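Local coordinates for molybdopterin biosynthesis Mog protein (Mycobacterium tuberculosis, PDB 2G4R) that probably binds molybdopterin and takes part in the biosynthesis of the molybdenum cofactor, at residues Y20-D23 and C24-I28; G30-Q34 and H35-S39; T77-T80 and P81-V85; I99-S102 and G103-K106. All blocks are in the same frame, centred on the assembly; numbering follows the deposited sequence.

Contact 1. Residues Y20-D23 and C24-I28; sequences YTDD and CGPII
Asp22 and Gly25 meet in a capping contact at the start of helix 24-34, where the loop after helix 13-16 turns into the helix. The carboxylate of Asp22 accepts a bond from Gly25 N, with OD1 2.8 Å from that nitrogen and the N-H pointing at it almost straight, at 166°. The donor comes in on the syn side of the carboxylate, 26° out of its plane. With CG swung anti to the backbone N of Asp22 (chi1 168°), the acid reaches forward over the first turn, and its other oxygen, OD2, rests 3.4 Å from Gly25 CA. Such a cap occupies an N-H that has no carbonyl a turn earlier, and the negative charge would probably suit the positive end of the helix dipole. Carbons of the first turn pack against the loop's carbonyl oxygens: Pro26 CD sits 3.3 Å from Asp22 O, and Ile27 lays CG1 against Asp23 O at 3.5 Å. Asp22 also packs on Val10 of strand 6-11 and on Gln41 of the second subunit, whose NE2 is hydrogen-bonded to Tyr20 O. Cys24 and Ile28 lean on Val135 of helix 132-143 and Ser69 of strand 65-69, Ile27 on Pro132.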
loop_
_atom_site.group_PDB
_atom_site.type_symbol
_atom_site.label_atom_id
_atom_site.label_comp_id
_atom_site.label_asym_id
_atom_site.label_seq_id
_atom_site.Cartn_x
_atom_site.Cartn_y
_atom_site.Cartn_z
ATOM N N TYR A 20 4.995 2.880 -6.503
ATOM C CA TYR A 20 5.622 2.100 -7.556
ATOM C C TYR A 20 4.646 1.301 -8.416
ATOM O O TYR A 20 3.592 0.905 -7.970
ATOM C CB TYR A 20 6.693 1.175 -6.991
ATOM C CG TYR A 20 7.817 0.957 -7.959
ATOM C CD1 TYR A 20 8.755 1.956 -8.181
ATOM C CD2 TYR A 20 7.930 -0.238 -8.701
ATOM C CE1 TYR A 20 9.802 1.780 -9.074
ATOM C CE2 TYR A 20 8.982 -0.411 -9.620
ATOM C CZ TYR A 20 9.909 0.605 -9.795
ATOM O OH TYR A 20 10.965 0.472 -10.692
ATOM N N THR A 21 5.032 1.055 -9.664
ATOM C CA THR A 21 4.181 0.386 -10.615
ATOM C C THR A 21 4.008 -1.123 -10.295
ATOM O O THR A 21 4.975 -1.793 -9.989
ATOM C CB THR A 21 4.855 0.434 -11.992
ATOM O OG1 THR A 21 6.157 -0.163 -11.885
ATOM C CG2 THR A 21 5.001 1.826 -12.432
ATOM N N ASP A 22 2.800 -1.668 -10.399
ATOM C CA ASP A 22 2.639 -3.148 -10.385
ATOM C C ASP A 22 2.415 -3.599 -11.842
ATOM O O ASP A 22 1.296 -3.501 -12.326
ATOM C CB ASP A 22 1.432 -3.551 -9.510
ATOM C CG ASP A 22 1.025 -5.045 -9.685
ATOM O OD1 ASP A 22 1.907 -5.857 -10.033
ATOM O OD2 ASP A 22 -0.159 -5.390 -9.491
ATOM N N ASP A 23 3.441 -4.095 -12.537
ATOM C CA ASP A 23 3.180 -4.627 -13.888
ATOM C C ASP A 23 2.896 -6.125 -13.888
ATOM O O ASP A 23 2.271 -6.622 -14.835
ATOM C CB ASP A 23 4.237 -4.276 -14.927
ATOM C CG ASP A 23 5.626 -4.346 -14.404
ATOM O OD1 ASP A 23 5.878 -4.987 -13.350
ATOM O OD2 ASP A 23 6.468 -3.706 -15.051
ATOM N N CYS A 24 3.254 -6.826 -12.805
ATOM C CA CYS A 24 3.035 -8.250 -12.739
ATOM C C CYS A 24 1.591 -8.686 -12.466
ATOM O O CYS A 24 1.104 -9.623 -13.061
ATOM C CB CYS A 24 3.988 -8.868 -11.713
ATOM S SG CYS A 24 5.727 -8.813 -12.212
ATOM N N GLY A 25 0.939 -8.031 -11.512
ATOM C CA GLY A 25 -0.444 -8.287 -11.197
ATOM C C GLY A 25 -1.435 -8.298 -12.364
ATOM O O GLY A 25 -2.203 -9.225 -12.485
ATOM N N PRO A 26 -1.436 -7.245 -13.203
ATOM C CA PRO A 26 -2.271 -7.274 -14.420
ATOM C C PRO A 26 -1.996 -8.474 -15.366
ATOM O O PRO A 26 -2.943 -9.036 -15.910
ATOM C CB PRO A 26 -1.953 -5.946 -15.104
ATOM C CG PRO A 26 -1.350 -5.047 -13.976
ATOM C CD PRO A 26 -0.703 -5.972 -13.033
ATOM N N ILE A 27 -0.739 -8.864 -15.525
ATOM C CA ILE A 27 -0.425 -10.039 -16.311
ATOM C C ILE A 27 -1.142 -11.283 -15.742
ATOM O O ILE A 27 -1.787 -12.047 -16.474
ATOM C CB ILE A 27 1.104 -10.297 -16.465
ATOM C CG1 ILE A 27 1.784 -9.116 -17.179
ATOM C CG2 ILE A 27 1.284 -11.630 -17.225
ATOM C CD1 ILE A 27 3.273 -9.092 -17.063
ATOM N N ILE A 28 -1.041 -11.459 -14.426
ATOM C CA ILE A 28 -1.656 -12.609 -13.772
ATOM C C ILE A 28 -3.192 -12.535 -13.893
ATOM O O ILE A 28 -3.852 -13.531 -14.192
ATOM C CB ILE A 28 -1.214 -12.736 -12.275
ATOM C CG1 ILE A 28 0.316 -12.838 -12.173
ATOM C CG2 ILE A 28 -1.871 -13.979 -11.602
ATOM C CD1 ILE A 28 0.822 -12.655 -10.776
#

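Contact 2. Residues G30-Q34 and H35-S39; sequences GWLEQ and HGFSS
The backbone carbonyl of Leu32 takes two N-H groups as helix 24-34 gives way to the loop, His35 N at 3.1 Å and Phe37 N at 3.0 Å from Leu32 O. They arrive from opposite faces of the carbonyl plane: His35 N stands well above it, whereas Phe37 N is only tilted from it. The second is the six-to-one bond of a glycine-terminated helix end: Gly36 turns the chain at a positive phi of 90°, which suits glycine, since a side chain would press on the preceding carbonyl O. The side chain of His35 folds back along the helix, its CG beside the backbone N (chi1 -69°), and ND1 donates to Trp31 O at 2.8 Å, the acceptor lying in the plane of the imidazole. This bond holds the ring in an offset stack on the six-membered ring of Trp31, centroids 4.0 Å apart and planes inclined by 24°. The histidine corner CE1 comes closest to the indole, 3.2 Å from Trp31 NE1. Leu32 CD2 lies over one face of the Phe37 ring, 3.9 Å from its centroid, in a CH-pi contact displaced toward the rim. Leu32 and Phe37 are buried, the Trp31-His35 stack less so: Trp31 packs on Leu139 and Ala143 of helix 132-143, Leu32 on Ile8 of strand 6-11, and Phe37 on Val65 of strand 65-69 and Leu146 of helix 146-153.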
loop_
_atom_site.group_PDB
_atom_site.type_symbol
_atom_site.label_atom_id
_atom_site.label_comp_id
_atom_site.label_asym_id
_atom_site.label_seq_id
_atom_site.Cartn_x
_atom_site.Cartn_y
_atom_site.Cartn_z
ATOM N N GLY A 30 -5.016 -11.183 -16.213
ATOM C CA GLY A 30 -5.441 -11.468 -17.575
ATOM C C GLY A 30 -5.360 -12.945 -17.874
ATOM O O GLY A 30 -6.256 -13.517 -18.491
ATOM N N TRP A 31 -4.274 -13.573 -17.434
ATOM C CA TRP A 31 -4.108 -15.008 -17.635
ATOM C C TRP A 31 -5.215 -15.786 -16.887
ATOM O O TRP A 31 -5.773 -16.776 -17.401
ATOM C CB TRP A 31 -2.709 -15.428 -17.211
ATOM C CG TRP A 31 -2.375 -16.889 -17.334
ATOM C CD1 TRP A 31 -1.673 -17.495 -18.328
ATOM C CD2 TRP A 31 -2.675 -17.902 -16.377
ATOM N NE1 TRP A 31 -1.545 -18.836 -18.070
ATOM C CE2 TRP A 31 -2.143 -19.110 -16.869
ATOM C CE3 TRP A 31 -3.325 -17.905 -15.144
ATOM C CZ2 TRP A 31 -2.267 -20.308 -16.184
ATOM C CZ3 TRP A 31 -3.460 -19.124 -14.456
ATOM C CH2 TRP A 31 -2.919 -20.292 -14.977
ATOM N N LEU A 32 -5.538 -15.358 -15.675
ATOM C CA LEU A 32 -6.611 -16.020 -14.915
ATOM C C LEU A 32 -7.967 -15.959 -15.630
ATOM O O LEU A 32 -8.790 -16.905 -15.569
ATOM C CB LEU A 32 -6.713 -15.408 -13.531
ATOM C CG LEU A 32 -5.651 -15.890 -12.504
ATOM C CD1 LEU A 32 -5.735 -15.104 -11.209
ATOM C CD2 LEU A 32 -5.786 -17.387 -12.175
ATOM N N GLU A 33 -8.200 -14.838 -16.291
ATOM C CA GLU A 33 -9.451 -14.596 -17.038
ATOM C C GLU A 33 -9.539 -15.564 -18.220
ATOM O O GLU A 33 -10.610 -16.050 -18.553
ATOM C CB GLU A 33 -9.452 -13.124 -17.492
ATOM C CG GLU A 33 -10.543 -12.626 -18.480
ATOM C CD GLU A 33 -10.293 -11.146 -18.969
ATOM O OE1 GLU A 33 -11.112 -10.676 -19.812
ATOM O OE2 GLU A 33 -9.294 -10.460 -18.532
ATOM N N GLN A 34 -8.380 -15.854 -18.824
ATOM C CA GLN A 34 -8.272 -16.793 -19.908
ATOM C C GLN A 34 -8.455 -18.239 -19.459
ATOM O O GLN A 34 -8.695 -19.104 -20.298
ATOM C CB GLN A 34 -6.956 -16.595 -20.649
ATOM C CG GLN A 34 -6.792 -15.131 -21.090
ATOM C CD GLN A 34 -6.059 -14.964 -22.409
ATOM O OE1 GLN A 34 -6.587 -15.329 -23.487
ATOM N NE2 GLN A 34 -4.837 -14.417 -22.343
ATOM N N HIS A 35 -8.369 -18.508 -18.154
ATOM C CA HIS A 35 -8.452 -19.888 -17.651
ATOM C C HIS A 35 -9.639 -20.141 -16.702
ATOM O O HIS A 35 -9.583 -21.006 -15.833
ATOM C CB HIS A 35 -7.120 -20.280 -16.979
ATOM C CG HIS A 35 -5.984 -20.428 -17.940
ATOM N ND1 HIS A 35 -5.299 -19.350 -18.464
ATOM C CD2 HIS A 35 -5.420 -21.530 -18.491
ATOM C CE1 HIS A 35 -4.366 -19.783 -19.298
ATOM N NE2 HIS A 35 -4.421 -21.099 -19.333
ATOM N N GLY A 36 -10.724 -19.398 -16.874
ATOM C CA GLY A 36 -11.979 -19.731 -16.196
ATOM C C GLY A 36 -12.179 -19.111 -14.830
ATOM O O GLY A 36 -13.112 -19.452 -14.096
ATOM N N PHE A 37 -11.302 -18.193 -14.469
ATOM C CA PHE A 37 -11.547 -17.409 -13.301
ATOM C C PHE A 37 -12.123 -16.121 -13.847
ATOM O O PHE A 37 -12.315 -15.952 -15.057
ATOM C CB PHE A 37 -10.239 -17.183 -12.538
ATOM C CG PHE A 37 -9.536 -18.453 -12.200
ATOM C CD1 PHE A 37 -8.818 -19.141 -13.160
ATOM C CD2 PHE A 37 -9.611 -18.978 -10.914
ATOM C CE1 PHE A 37 -8.183 -20.333 -12.836
ATOM C CE2 PHE A 37 -8.977 -20.157 -10.585
ATOM C CZ PHE A 37 -8.262 -20.836 -11.541
ATOM N N SER A 38 -12.411 -15.196 -12.971
ATOM C CA SER A 38 -12.650 -13.828 -13.421
ATOM C C SER A 38 -13.207 -13.157 -12.215
ATOM O O SER A 38 -13.560 -13.835 -11.252
ATOM C CB SER A 38 -13.666 -13.743 -14.578
ATOM O OG SER A 38 -14.916 -14.349 -14.230
ATOM N N SER A 39 -13.181 -11.838 -12.179
ATOM C CA SER A 39 -12.098 -11.037 -12.677
ATOM C C SER A 39 -11.466 -10.826 -11.325
ATOM O O SER A 39 -12.163 -10.446 -10.350
ATOM C CB SER A 39 -12.615 -9.719 -13.267
ATOM O OG SER A 39 -13.833 -9.318 -12.629
#

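Contact 3. Residues T77-T80 and P81-V85; sequences TDTT and PEHTV
Thr80 O is approached by both the backbone N and the hydroxyl of Thr84. Thr84 N donates to Thr80 O at 2.9 Å, the regular bond of a helical turn, and Thr84 OG1 lies only 2.7 Å from the same oxygen. Where that hydroxyl sends its proton is not settled, since Asn127 OD1 is a second hydrogen-bonding partner. The torsion that places OG1 beside the backbone N of Thr84 (chi1 -55°) turns it back toward the preceding turn. Thr80 crosses Thr84 at a slant, its CG2 coming to 3.8 Å from Thr84 OG1. This is the first turn of helix 80-87, which Thr80 ties to the glycine-rich loop after strand 65-69, by its hydroxyl to Gly70 O and by a backbone bond with Gly71; the loop is probably the glycine-rich element characteristic of molybdopterin-binding domains. Thr79 occupies the N-cap position, but its side chain makes no capping bond; its carbonyl receives the N-H of His83, with Thr79 O 3.1 Å from His83 N. Pro81, which has no N-H to offer, fits naturally into this first turn. Thr79 and His83 lie alongside each other, pointing the same way, with OG1 of Thr79 in the plane of the imidazole, at its edge and 3.7 Å from His83 CD2. Glu82 bends at chi2 (75°) and brings OE1 to 3.4 Å from Thr79 CA, while OE2 forms a salt bridge with Arg114. His83 packs on Asn49 and Val51 of helix 49-60, and Thr84 reaches Leu55 of that helix.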
loop_
_atom_site.group_PDB
_atom_site.type_symbol
_atom_site.label_atom_id
_atom_site.label_comp_id
_atom_site.label_asym_id
_atom_site.label_seq_id
_atom_site.Cartn_x
_atom_site.Cartn_y
_atom_site.Cartn_z
ATOM N N THR A 77 15.373 -8.337 2.097
ATOM C CA THR A 77 13.961 -8.242 2.328
ATOM C C THR A 77 13.039 -9.289 1.631
ATOM O O THR A 77 11.826 -9.198 1.783
ATOM C CB THR A 77 13.513 -6.845 1.874
ATOM O OG1 THR A 77 13.968 -6.607 0.525
ATOM C CG2 THR A 77 14.096 -5.793 2.793
ATOM N N ASP A 78 13.601 -10.233 0.860
ATOM C CA ASP A 78 12.791 -11.247 0.156
ATOM C C ASP A 78 12.420 -12.391 1.078
ATOM O O ASP A 78 13.239 -13.260 1.303
ATOM C CB ASP A 78 13.595 -11.842 -0.998
ATOM C CG ASP A 78 13.864 -10.867 -2.093
ATOM O OD1 ASP A 78 13.007 -10.040 -2.409
ATOM O OD2 ASP A 78 14.948 -10.963 -2.662
ATOM N N THR A 79 11.213 -12.389 1.625
ATOM C CA THR A 79 10.764 -13.466 2.503
ATOM C C THR A 79 9.460 -14.152 2.056
ATOM O O THR A 79 8.827 -14.836 2.831
ATOM C CB THR A 79 10.601 -12.916 3.947
ATOM O OG1 THR A 79 9.675 -11.823 3.931
ATOM C CG2 THR A 79 11.965 -12.427 4.472
ATOM N N THR A 80 9.056 -13.994 0.793
ATOM C CA THR A 80 7.839 -14.621 0.297
ATOM C C THR A 80 7.878 -16.168 0.510
ATOM O O THR A 80 6.889 -16.749 0.950
ATOM C CB THR A 80 7.522 -14.199 -1.181
ATOM O OG1 THR A 80 7.303 -12.763 -1.300
ATOM C CG2 THR A 80 6.289 -14.923 -1.696
ATOM N N PRO A 81 8.990 -16.844 0.172
ATOM C CA PRO A 81 9.042 -18.338 0.270
ATOM C C PRO A 81 8.814 -18.793 1.722
ATOM O O PRO A 81 8.050 -19.695 1.989
ATOM C CB PRO A 81 10.499 -18.641 -0.144
ATOM C CG PRO A 81 10.902 -17.529 -0.942
ATOM C CD PRO A 81 10.257 -16.324 -0.325
ATOM N N GLU A 82 9.436 -18.102 2.664
ATOM C CA GLU A 82 9.230 -18.396 4.083
ATOM C C GLU A 82 7.802 -18.259 4.515
ATOM O O GLU A 82 7.268 -19.153 5.165
ATOM C CB GLU A 82 10.108 -17.484 4.971
ATOM C CG GLU A 82 11.562 -17.812 5.014
ATOM C CD GLU A 82 12.363 -17.411 3.767
ATOM O OE1 GLU A 82 11.873 -16.659 2.888
ATOM O OE2 GLU A 82 13.519 -17.880 3.675
ATOM N N HIS A 83 7.182 -17.125 4.222
ATOM C CA HIS A 83 5.775 -16.935 4.547
ATOM C C HIS A 83 4.813 -17.931 3.885
ATOM O O HIS A 83 3.786 -18.282 4.487
ATOM C CB HIS A 83 5.306 -15.503 4.320
ATOM C CG HIS A 83 5.824 -14.549 5.337
ATOM N ND1 HIS A 83 5.214 -14.362 6.563
ATOM C CD2 HIS A 83 6.941 -13.784 5.351
ATOM C CE1 HIS A 83 5.921 -13.496 7.273
ATOM N NE2 HIS A 83 6.952 -13.102 6.549
ATOM N N THR A 84 5.138 -18.355 2.654
ATOM C CA THR A 84 4.352 -19.324 1.886
ATOM C C THR A 84 4.481 -20.714 2.528
ATOM O O THR A 84 3.468 -21.401 2.768
ATOM C CB THR A 84 4.847 -19.334 0.400
ATOM O OG1 THR A 84 4.790 -17.997 -0.140
ATOM C CG2 THR A 84 4.056 -20.271 -0.495
ATOM N N VAL A 85 5.723 -21.136 2.755
ATOM C CA VAL A 85 5.980 -22.416 3.412
ATOM C C VAL A 85 5.234 -22.472 4.761
ATOM O O VAL A 85 4.702 -23.521 5.105
ATOM C CB VAL A 85 7.476 -22.682 3.676
ATOM C CG1 VAL A 85 7.684 -23.947 4.653
ATOM C CG2 VAL A 85 8.259 -22.881 2.356
#

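Contact 4. Residues I99-S102 and G103-K106; sequences IRRS and GLPK
With chi1 at 82°, Ser102 holds its hydroxyl between its backbone N and its carbonyl carbon, which brings OG to 3.0 Å from Gly103 N at an angle too poor for a bond between them. The same rotation turns OG back into the helix, just where helix 93-102 runs out, and there it donates to Ile99 O at 2.7 Å, tilted 20° from the carbonyl plane. Gly103 N makes a weak bond to Arg100 O, and Leu104 N reaches Arg101 O at 3.3 Å from above the carbonyl plane; both bonds run from residue i+3 back to i, as in a 3-10-like turn. Leu104 presses its CB to 3.3 Å from that same Arg101 O, and Pro105 CD comes to 3.7 Å from it. Arg100 turns its guanidinium away from the turn, to a salt bridge with Asp97 and to the carbonyls of Ser113 and Gly115. Ile99 packs on Val141 of helix 132-143 and on Ile126 of strand 123-128. Further on, one water accepts from Lys106 NZ at 2.7 Å and donates to Ser102 O at 2.7 Å. The helix end is therefore finished by a hydroxyl, long backbone bonds, one of them weak, and a water bridge; Lys106 NZ also forms a long, weak ion pair with Asp137 of helix 132-143, and its charge would probably polarise the water toward the Ser102 carbonyl.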
loop_
_atom_site.group_PDB
_atom_site.type_symbol
_atom_site.label_atom_id
_atom_site.label_comp_id
_atom_site.label_asym_id
_atom_site.label_seq_id
_atom_site.Cartn_x
_atom_site.Cartn_y
_atom_site.Cartn_z
ATOM N N ILE A 99 8.915 -24.044 -12.962
ATOM C CA ILE A 99 8.793 -22.569 -13.034
ATOM C C ILE A 99 10.170 -21.879 -13.098
ATOM O O ILE A 99 10.360 -20.987 -13.931
ATOM C CB ILE A 99 7.912 -22.002 -11.902
ATOM C CG1 ILE A 99 6.432 -22.432 -12.101
ATOM C CG2 ILE A 99 7.990 -20.439 -11.832
ATOM C CD1 ILE A 99 5.570 -22.276 -10.820
ATOM N N ARG A 100 11.128 -22.296 -12.254
ATOM C CA ARG A 100 12.524 -21.811 -12.372
ATOM C C ARG A 100 13.113 -22.101 -13.715
ATOM O O ARG A 100 13.682 -21.202 -14.369
ATOM C CB ARG A 100 13.458 -22.363 -11.295
ATOM C CG ARG A 100 13.424 -21.581 -9.997
ATOM C CD ARG A 100 14.478 -22.167 -9.010
ATOM N NE ARG A 100 13.954 -23.359 -8.404
ATOM C CZ ARG A 100 13.108 -23.364 -7.363
ATOM N NH1 ARG A 100 12.693 -24.527 -6.914
ATOM N NH2 ARG A 100 12.667 -22.238 -6.767
ATOM N N ARG A 101 12.964 -23.325 -14.180
ATOM C CA ARG A 101 13.596 -23.689 -15.466
ATOM C C ARG A 101 12.945 -23.020 -16.667
ATOM O O ARG A 101 13.552 -22.959 -17.711
ATOM C CB ARG A 101 13.539 -25.179 -15.705
ATOM C CG ARG A 101 14.583 -25.938 -14.962
ATOM C CD ARG A 101 14.457 -27.408 -15.227
ATOM N NE ARG A 101 13.695 -28.093 -14.168
ATOM C CZ ARG A 101 12.513 -28.688 -14.321
ATOM N NH1 ARG A 101 11.899 -28.755 -15.497
ATOM N NH2 ARG A 101 11.952 -29.265 -13.285
ATOM N N SER A 102 11.710 -22.541 -16.494
ATOM C CA SER A 102 10.908 -21.971 -17.578
ATOM C C SER A 102 11.598 -20.700 -18.129
ATOM O O SER A 102 11.590 -20.460 -19.320
ATOM C CB SER A 102 9.479 -21.671 -17.069
ATOM O OG SER A 102 9.361 -20.414 -16.367
ATOM N N GLY A 103 12.212 -19.920 -17.258
ATOM C CA GLY A 103 12.752 -18.618 -17.647
ATOM C C GLY A 103 14.226 -18.693 -17.944
ATOM O O GLY A 103 14.877 -17.692 -18.267
ATOM N N LEU A 104 14.746 -19.906 -17.847
ATOM C CA LEU A 104 16.161 -20.097 -17.739
ATOM C C LEU A 104 16.877 -19.724 -19.014
ATOM O O LEU A 104 17.762 -18.862 -18.971
ATOM C CB LEU A 104 16.479 -21.536 -17.336
ATOM C CG LEU A 104 17.822 -21.695 -16.658
ATOM C CD1 LEU A 104 18.003 -20.683 -15.530
ATOM C CD2 LEU A 104 17.906 -23.145 -16.127
ATOM N N PRO A 105 16.451 -20.301 -20.160
ATOM C CA PRO A 105 17.255 -20.313 -21.379
ATOM C C PRO A 105 18.521 -19.416 -21.454
ATOM O O PRO A 105 19.562 -20.030 -21.752
ATOM C CB PRO A 105 16.217 -20.125 -22.499
ATOM C CG PRO A 105 14.783 -20.380 -21.741
ATOM C CD PRO A 105 15.173 -20.979 -20.425
ATOM N N LYS A 106 18.572 -18.077 -21.228
ATOM C CA LYS A 106 17.532 -16.988 -21.251
ATOM C C LYS A 106 17.806 -15.952 -20.135
ATOM O O LYS A 106 18.538 -14.982 -20.360
ATOM C CB LYS A 106 16.057 -17.416 -21.214
ATOM C CG LYS A 106 15.049 -16.238 -21.243
ATOM C CD LYS A 106 14.542 -15.972 -22.668
ATOM C CE LYS A 106 13.197 -15.248 -22.706
ATOM N NZ LYS A 106 12.034 -16.086 -22.261
HETATM O O HOH W 1 12.294 -18.379 -20.812
#

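How the contacts relate
All four contacts are local turns at helix ends, in series along the chain and each partly buried. Contacts 1 and 2 share helix 24-34, the first at its start and the second at its finish, with centres about 15 Å apart. Contact 3 also begins a helix, and contact 4 ends one. The starts differ: a carboxylate caps contact 1, whereas contact 3 relies on backbone carbonyls and a threonine hydroxyl. Of the ends, contact 2 sets a buried leucine and phenylalanine beside a partly exposed stack, while in contact 4 Ile99 and Gly103 are buried but Arg101, Pro105 and Lys106 are exposed. Contacts 1, 2 and 4 all reach helix 132-143; contact 3 instead meets helix 49-60.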